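Local coordinates for protein CytC3 (Streptomyces, PDB 3GJA) that probably chlorinates a carrier-protein-bound amino acid as a nonheme iron halogenase of the phytanoyl-CoA dioxygenase family, built on a beta-barrel fold, at residues P28-R40 / L76-R89. Numbering follows the deposited sequence.
Sequences PVKIFEPEEMTRR and LLAEHIMRPEIVDR
Arg-83 and Arg-40 meet around the ring of Phe-32, where helices 75-82 and 84-94 pack against the start of helix 34-49 and the end of strand 25-30, an outermost strand of the antiparallel sheet. From CB, Arg-83 bends at chi2 (-77°), which brings the rest of the chain past Phe-32 CZ and CE1. Its CG and CD pass CZ, Arg-83 NE lies 3.6 Å from Phe-32 CZ, and Phe-32 CE1 sits 3.5 Å above the centre of the Arg-83 guanidinium face, the two planes 59° apart. At the tip, Arg-83 NH2 gives Glu-79 OE2 a nearly straight bond (2.8 Å, 172°), and Arg-83 NH1 reaches Glu-85 OE2 at 2.9 Å. A long planar cation suits this place, since its face can rest against aromatic carbon while the N-H groups in its plane bind carboxylates.

Arg-40 brings NH2 to the same Glu-79 OE2 (3.1 Å) from above the carboxylate plane, and its NE is held by Glu-36; Phe-32 CZ lies against its guanidinium face, so a flat ring suits position 32. Glu-79, long and extended, sets one oxygen between two arginines. A leucine in place of Arg-83 would probably leave Glu-79 without one of its two arginine partners and Glu-85 without the guanidinium it bonds.

Phe-32 also meets His-80 rim to rim, Phe-32 CE2 standing 3.6 Å from His-80 ND1. A water joins ND1 to Arg-40 NH1 and Leu-76 O, while NE2 bonds Thr-151 OG1 on strand 147-152. Farther along, Ile-31 turns CD1 onto Ile-86 CG1, a tight join suited to branched apolar chains, and Val-29 CB lies over one face of the Arg-89 guanidinium, whose NE is tied to Glu-85 O. Charge is therefore paired around an aromatic ring, and the two carboxylates bound to Arg-83 would be expected to favour their ionised forms.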
loop_
_atom_site.group_PDB
_atom_site.type_symbol
_atom_site.label_atom_id
_atom_site.label_comp_id
_atom_site.label_asym_id
_atom_site.label_seq_id
_atom_site.Cartn_x
_atom_site.Cartn_y
_atom_site.Cartn_z
ATOM N N PRO A 28 8.722 12.369 -4.591
ATOM C CA PRO A 28 8.521 11.166 -5.408
ATOM C C PRO A 28 9.748 10.264 -5.586
ATOM O O PRO A 28 10.888 10.723 -5.523
ATOM C CB PRO A 28 8.045 11.738 -6.740
ATOM C CG PRO A 28 8.761 13.051 -6.813
ATOM C CD PRO A 28 8.608 13.589 -5.409
ATOM N N VAL A 29 9.498 8.973 -5.789
ATOM C CA VAL A 29 10.557 7.995 -6.043
ATOM C C VAL A 29 10.086 7.233 -7.277
ATOM O O VAL A 29 8.918 6.838 -7.365
ATOM C CB VAL A 29 10.765 6.998 -4.873
ATOM C CG1 VAL A 29 11.339 7.720 -3.665
ATOM C CG2 VAL A 29 9.458 6.318 -4.522
ATOM N N LYS A 30 10.990 7.042 -8.229
ATOM C CA LYS A 30 10.648 6.369 -9.466
ATOM C C LYS A 30 10.617 4.858 -9.366
ATOM O O LYS A 30 11.589 4.226 -8.962
ATOM C CB LYS A 30 11.610 6.789 -10.577
ATOM C CG LYS A 30 11.251 6.212 -11.941
ATOM C CD LYS A 30 11.937 6.962 -13.072
ATOM C CE LYS A 30 13.447 6.873 -12.982
ATOM N NZ LYS A 30 14.097 7.686 -14.056
ATOM N N ILE A 31 9.482 4.286 -9.739
ATOM C CA ILE A 31 9.313 2.844 -9.726
ATOM C C ILE A 31 9.452 2.370 -11.170
ATOM O O ILE A 31 10.117 1.381 -11.449
ATOM C CB ILE A 31 7.921 2.452 -9.192
ATOM C CG1 ILE A 31 7.708 3.065 -7.797
ATOM C CG2 ILE A 31 7.773 0.936 -9.185
ATOM C CD1 ILE A 31 8.761 2.696 -6.770
ATOM N N PHE A 32 8.821 3.106 -12.081
ATOM C CA PHE A 32 8.849 2.805 -13.511
ATOM C C PHE A 32 8.889 4.111 -14.295
ATOM O O PHE A 32 8.503 5.159 -13.778
ATOM C CB PHE A 32 7.577 2.072 -13.937
ATOM C CG PHE A 32 7.507 0.648 -13.496
ATOM C CD1 PHE A 32 8.439 -0.282 -13.950
ATOM C CD2 PHE A 32 6.480 0.219 -12.663
ATOM C CE1 PHE A 32 8.345 -1.619 -13.583
ATOM C CE2 PHE A 32 6.378 -1.117 -12.290
ATOM C CZ PHE A 32 7.314 -2.038 -12.752
ATOM N N GLU A 33 9.350 4.043 -15.540
ATOM C CA GLU A 33 9.356 5.218 -16.406
ATOM C C GLU A 33 7.888 5.430 -16.778
ATOM O O GLU A 33 7.116 4.470 -16.869
ATOM C CB GLU A 33 10.169 4.957 -17.675
ATOM C CG GLU A 33 11.676 4.860 -17.460
ATOM C CD GLU A 33 12.268 6.149 -16.921
ATOM O OE1 GLU A 33 11.900 7.228 -17.432
ATOM O OE2 GLU A 33 13.104 6.087 -15.995
ATOM N N PRO A 34 7.483 6.685 -17.006
ATOM C CA PRO A 34 6.097 7.009 -17.363
ATOM C C PRO A 34 5.424 6.131 -18.426
ATOM O O PRO A 34 4.314 5.640 -18.204
ATOM C CB PRO A 34 6.190 8.468 -17.796
ATOM C CG PRO A 34 7.267 9.004 -16.906
ATOM C CD PRO A 34 8.311 7.905 -16.955
ATOM N N GLU A 35 6.078 5.931 -19.569
ATOM C CA GLU A 35 5.485 5.134 -20.643
ATOM C C GLU A 35 5.350 3.672 -20.255
ATOM O O GLU A 35 4.426 2.988 -20.694
ATOM C CB GLU A 35 6.323 5.228 -21.919
ATOM C CG GLU A 35 7.137 6.492 -22.038
ATOM C CD GLU A 35 8.306 6.507 -21.073
ATOM O OE1 GLU A 35 9.184 5.623 -21.184
ATOM O OE2 GLU A 35 8.344 7.400 -20.202
ATOM N N GLU A 36 6.285 3.198 -19.442
ATOM C CA GLU A 36 6.279 1.816 -18.983
ATOM C C GLU A 36 5.122 1.595 -18.009
ATOM O O GLU A 36 4.395 0.615 -18.121
ATOM C CB GLU A 36 7.623 1.484 -18.316
ATOM C CG GLU A 36 7.711 0.105 -17.661
ATOM C CD GLU A 36 7.300 -1.029 -18.591
ATOM O OE1 GLU A 36 7.388 -0.855 -19.824
ATOM O OE2 GLU A 36 6.901 -2.099 -18.088
ATOM N N MET A 37 4.943 2.512 -17.061
ATOM C CA MET A 37 3.850 2.375 -16.099
ATOM C C MET A 37 2.526 2.401 -16.842
ATOM O O MET A 37 1.619 1.621 -16.541
ATOM C CB MET A 37 3.858 3.517 -15.078
ATOM C CG MET A 37 2.797 3.370 -13.981
ATOM S SD MET A 37 3.209 2.076 -12.774
ATOM C CE MET A 37 2.260 0.687 -13.376
ATOM N N THR A 38 2.424 3.301 -17.819
ATOM C CA THR A 38 1.203 3.439 -18.603
ATOM C C THR A 38 0.907 2.148 -19.345
ATOM O O THR A 38 -0.234 1.680 -19.371
ATOM C CB THR A 38 1.302 4.628 -19.605
ATOM O OG1 THR A 38 1.226 5.864 -18.882
ATOM C CG2 THR A 38 0.167 4.587 -20.626
ATOM N N ARG A 39 1.943 1.568 -19.939
ATOM C CA ARG A 39 1.805 0.321 -20.675
ATOM C C ARG A 39 1.208 -0.758 -19.763
ATOM O O ARG A 39 0.296 -1.480 -20.160
ATOM C CB ARG A 39 3.173 -0.141 -21.179
ATOM C CG ARG A 39 3.121 -0.923 -22.479
ATOM C CD ARG A 39 4.357 -1.805 -22.687
ATOM N NE ARG A 39 4.207 -3.096 -22.017
ATOM C CZ ARG A 39 4.806 -3.426 -20.881
ATOM N NH1 ARG A 39 5.610 -2.561 -20.286
ATOM N NH2 ARG A 39 4.584 -4.607 -20.331
ATOM N N ARG A 40 1.736 -0.862 -18.544
ATOM C CA ARG A 40 1.267 -1.851 -17.565
ATOM C C ARG A 40 -0.169 -1.587 -17.127
ATOM O O ARG A 40 -1.001 -2.494 -17.095
ATOM C CB ARG A 40 2.176 -1.840 -16.329
ATOM C CG ARG A 40 3.529 -2.467 -16.561
ATOM C CD ARG A 40 4.526 -2.133 -15.469
ATOM N NE ARG A 40 5.762 -2.881 -15.682
ATOM C CZ ARG A 40 6.021 -4.069 -15.144
ATOM N NH1 ARG A 40 5.133 -4.645 -14.341
ATOM N NH2 ARG A 40 7.155 -4.696 -15.435
ATOM N N LEU A 76 0.999 -8.771 -13.314
ATOM C CA LEU A 76 1.635 -7.452 -13.308
ATOM C C LEU A 76 1.564 -6.778 -11.928
ATOM O O LEU A 76 2.412 -5.955 -11.575
ATOM C CB LEU A 76 0.980 -6.569 -14.372
ATOM C CG LEU A 76 1.778 -6.160 -15.620
ATOM C CD1 LEU A 76 2.927 -7.109 -15.893
ATOM C CD2 LEU A 76 0.826 -6.101 -16.802
ATOM N N LEU A 77 0.551 -7.132 -11.150
ATOM C CA LEU A 77 0.398 -6.577 -9.814
ATOM C C LEU A 77 1.242 -7.398 -8.848
ATOM O O LEU A 77 1.783 -6.867 -7.875
ATOM C CB LEU A 77 -1.075 -6.588 -9.399
ATOM C CG LEU A 77 -1.834 -5.255 -9.383
ATOM C CD1 LEU A 77 -1.300 -4.299 -10.447
ATOM C CD2 LEU A 77 -3.320 -5.528 -9.569
ATOM N N ALA A 78 1.365 -8.695 -9.127
ATOM C CA ALA A 78 2.181 -9.574 -8.290
ATOM C C ALA A 78 3.621 -9.077 -8.393
ATOM O O ALA A 78 4.343 -8.999 -7.398
ATOM C CB ALA A 78 2.088 -11.021 -8.778
ATOM N N GLU A 79 4.025 -8.726 -9.607
ATOM C CA GLU A 79 5.370 -8.229 -9.840
ATOM C C GLU A 79 5.566 -6.845 -9.227
ATOM O O GLU A 79 6.621 -6.549 -8.664
ATOM C CB GLU A 79 5.653 -8.155 -11.339
ATOM C CG GLU A 79 7.037 -7.628 -11.652
ATOM C CD GLU A 79 7.228 -7.322 -13.116
ATOM O OE1 GLU A 79 6.328 -7.650 -13.914
ATOM O OE2 GLU A 79 8.281 -6.755 -13.468
ATOM N N HIS A 80 4.547 -5.994 -9.338
ATOM C CA HIS A 80 4.637 -4.641 -8.797
ATOM C C HIS A 80 5.022 -4.630 -7.321
ATOM O O HIS A 80 5.941 -3.921 -6.929
ATOM C CB HIS A 80 3.310 -3.892 -8.981
ATOM C CG HIS A 80 3.435 -2.405 -8.838
ATOM N ND1 HIS A 80 3.785 -1.584 -9.889
ATOM C CD2 HIS A 80 3.315 -1.598 -7.756
ATOM C CE1 HIS A 80 3.878 -0.338 -9.461
ATOM N NE2 HIS A 80 3.598 -0.318 -8.169
ATOM N N ILE A 81 4.337 -5.421 -6.498
ATOM C CA ILE A 81 4.649 -5.423 -5.067
ATOM C C ILE A 81 6.008 -6.046 -4.738
ATOM O O ILE A 81 6.548 -5.825 -3.652
ATOM C CB ILE A 81 3.513 -6.110 -4.232
ATOM C CG1 ILE A 81 3.330 -7.573 -4.646
ATOM C CG2 ILE A 81 2.199 -5.361 -4.431
ATOM C CD1 ILE A 81 4.098 -8.552 -3.783
ATOM N N MET A 82 6.566 -6.794 -5.690
ATOM C CA MET A 82 7.871 -7.444 -5.525
ATOM C C MET A 82 9.029 -6.575 -6.026
ATOM O O MET A 82 10.195 -6.865 -5.763
ATOM C CB MET A 82 7.897 -8.777 -6.295
ATOM C CG MET A 82 7.059 -9.902 -5.686
ATOM S SD MET A 82 7.611 -10.323 -4.008
ATOM C CE MET A 82 9.026 -11.403 -4.347
ATOM N N ARG A 83 8.705 -5.517 -6.760
ATOM C CA ARG A 83 9.714 -4.631 -7.332
ATOM C C ARG A 83 10.838 -4.145 -6.419
ATOM O O ARG A 83 10.595 -3.601 -5.341
ATOM C CB ARG A 83 9.026 -3.426 -7.975
ATOM C CG ARG A 83 8.653 -3.664 -9.415
ATOM C CD ARG A 83 9.897 -3.556 -10.269
ATOM N NE ARG A 83 9.770 -4.304 -11.508
ATOM C CZ ARG A 83 10.564 -4.139 -12.559
ATOM N NH1 ARG A 83 11.547 -3.244 -12.519
ATOM N NH2 ARG A 83 10.369 -4.864 -13.651
ATOM N N PRO A 84 12.096 -4.347 -6.847
ATOM C CA PRO A 84 13.267 -3.922 -6.073
ATOM C C PRO A 84 13.184 -2.425 -5.786
ATOM O O PRO A 84 13.555 -1.963 -4.702
ATOM C CB PRO A 84 14.431 -4.261 -7.000
ATOM C CG PRO A 84 13.932 -5.474 -7.718
ATOM C CD PRO A 84 12.507 -5.105 -8.043
ATOM N N GLU A 85 12.698 -1.675 -6.774
ATOM C CA GLU A 85 12.552 -0.230 -6.644
ATOM C C GLU A 85 11.642 0.117 -5.467
ATOM O O GLU A 85 11.727 1.208 -4.903
ATOM C CB GLU A 85 12.004 0.371 -7.942
ATOM C CG GLU A 85 12.944 0.195 -9.130
ATOM C CD GLU A 85 12.741 -1.118 -9.877
ATOM O OE1 GLU A 85 12.299 -2.114 -9.269
ATOM O OE2 GLU A 85 13.038 -1.153 -11.085
ATOM N N ILE A 86 10.767 -0.812 -5.096
ATOM C CA ILE A 86 9.893 -0.586 -3.957
ATOM C C ILE A 86 10.463 -1.265 -2.716
ATOM O O ILE A 86 10.716 -0.614 -1.700
ATOM C CB ILE A 86 8.468 -1.126 -4.205
ATOM C CG1 ILE A 86 7.747 -0.254 -5.234
ATOM C CG2 ILE A 86 7.677 -1.135 -2.901
ATOM C CD1 ILE A 86 6.334 -0.733 -5.564
ATOM N N VAL A 87 10.673 -2.574 -2.817
ATOM C CA VAL A 87 11.187 -3.384 -1.718
ATOM C C VAL A 87 12.517 -2.926 -1.116
ATOM O O VAL A 87 12.661 -2.888 0.104
ATOM C CB VAL A 87 11.296 -4.860 -2.155
ATOM C CG1 VAL A 87 12.011 -5.673 -1.089
ATOM C CG2 VAL A 87 9.903 -5.419 -2.398
ATOM N N ASP A 88 13.495 -2.581 -1.945
ATOM C CA ASP A 88 14.765 -2.126 -1.387
ATOM C C ASP A 88 14.568 -0.840 -0.586
ATOM O O ASP A 88 15.221 -0.631 0.437
ATOM C CB ASP A 88 15.809 -1.866 -2.481
ATOM C CG ASP A 88 16.245 -3.132 -3.196
ATOM O OD1 ASP A 88 16.029 -4.236 -2.654
ATOM O OD2 ASP A 88 16.818 -3.010 -4.300
ATOM N N ARG A 89 13.672 0.025 -1.052
ATOM C CA ARG A 89 13.433 1.282 -0.354
ATOM C C ARG A 89 12.656 1.082 0.939
ATOM O O ARG A 89 13.013 1.655 1.967
ATOM C CB ARG A 89 12.731 2.285 -1.278
ATOM C CG ARG A 89 13.699 2.933 -2.270
ATOM C CD ARG A 89 13.078 4.055 -3.082
ATOM N NE ARG A 89 12.814 3.631 -4.447
ATOM C CZ ARG A 89 13.324 4.206 -5.533
ATOM N NH1 ARG A 89 14.133 5.245 -5.433
ATOM N NH2 ARG A 89 13.025 3.726 -6.725
HETATM O O HOH W 1 3.459 -3.355 -12.549
#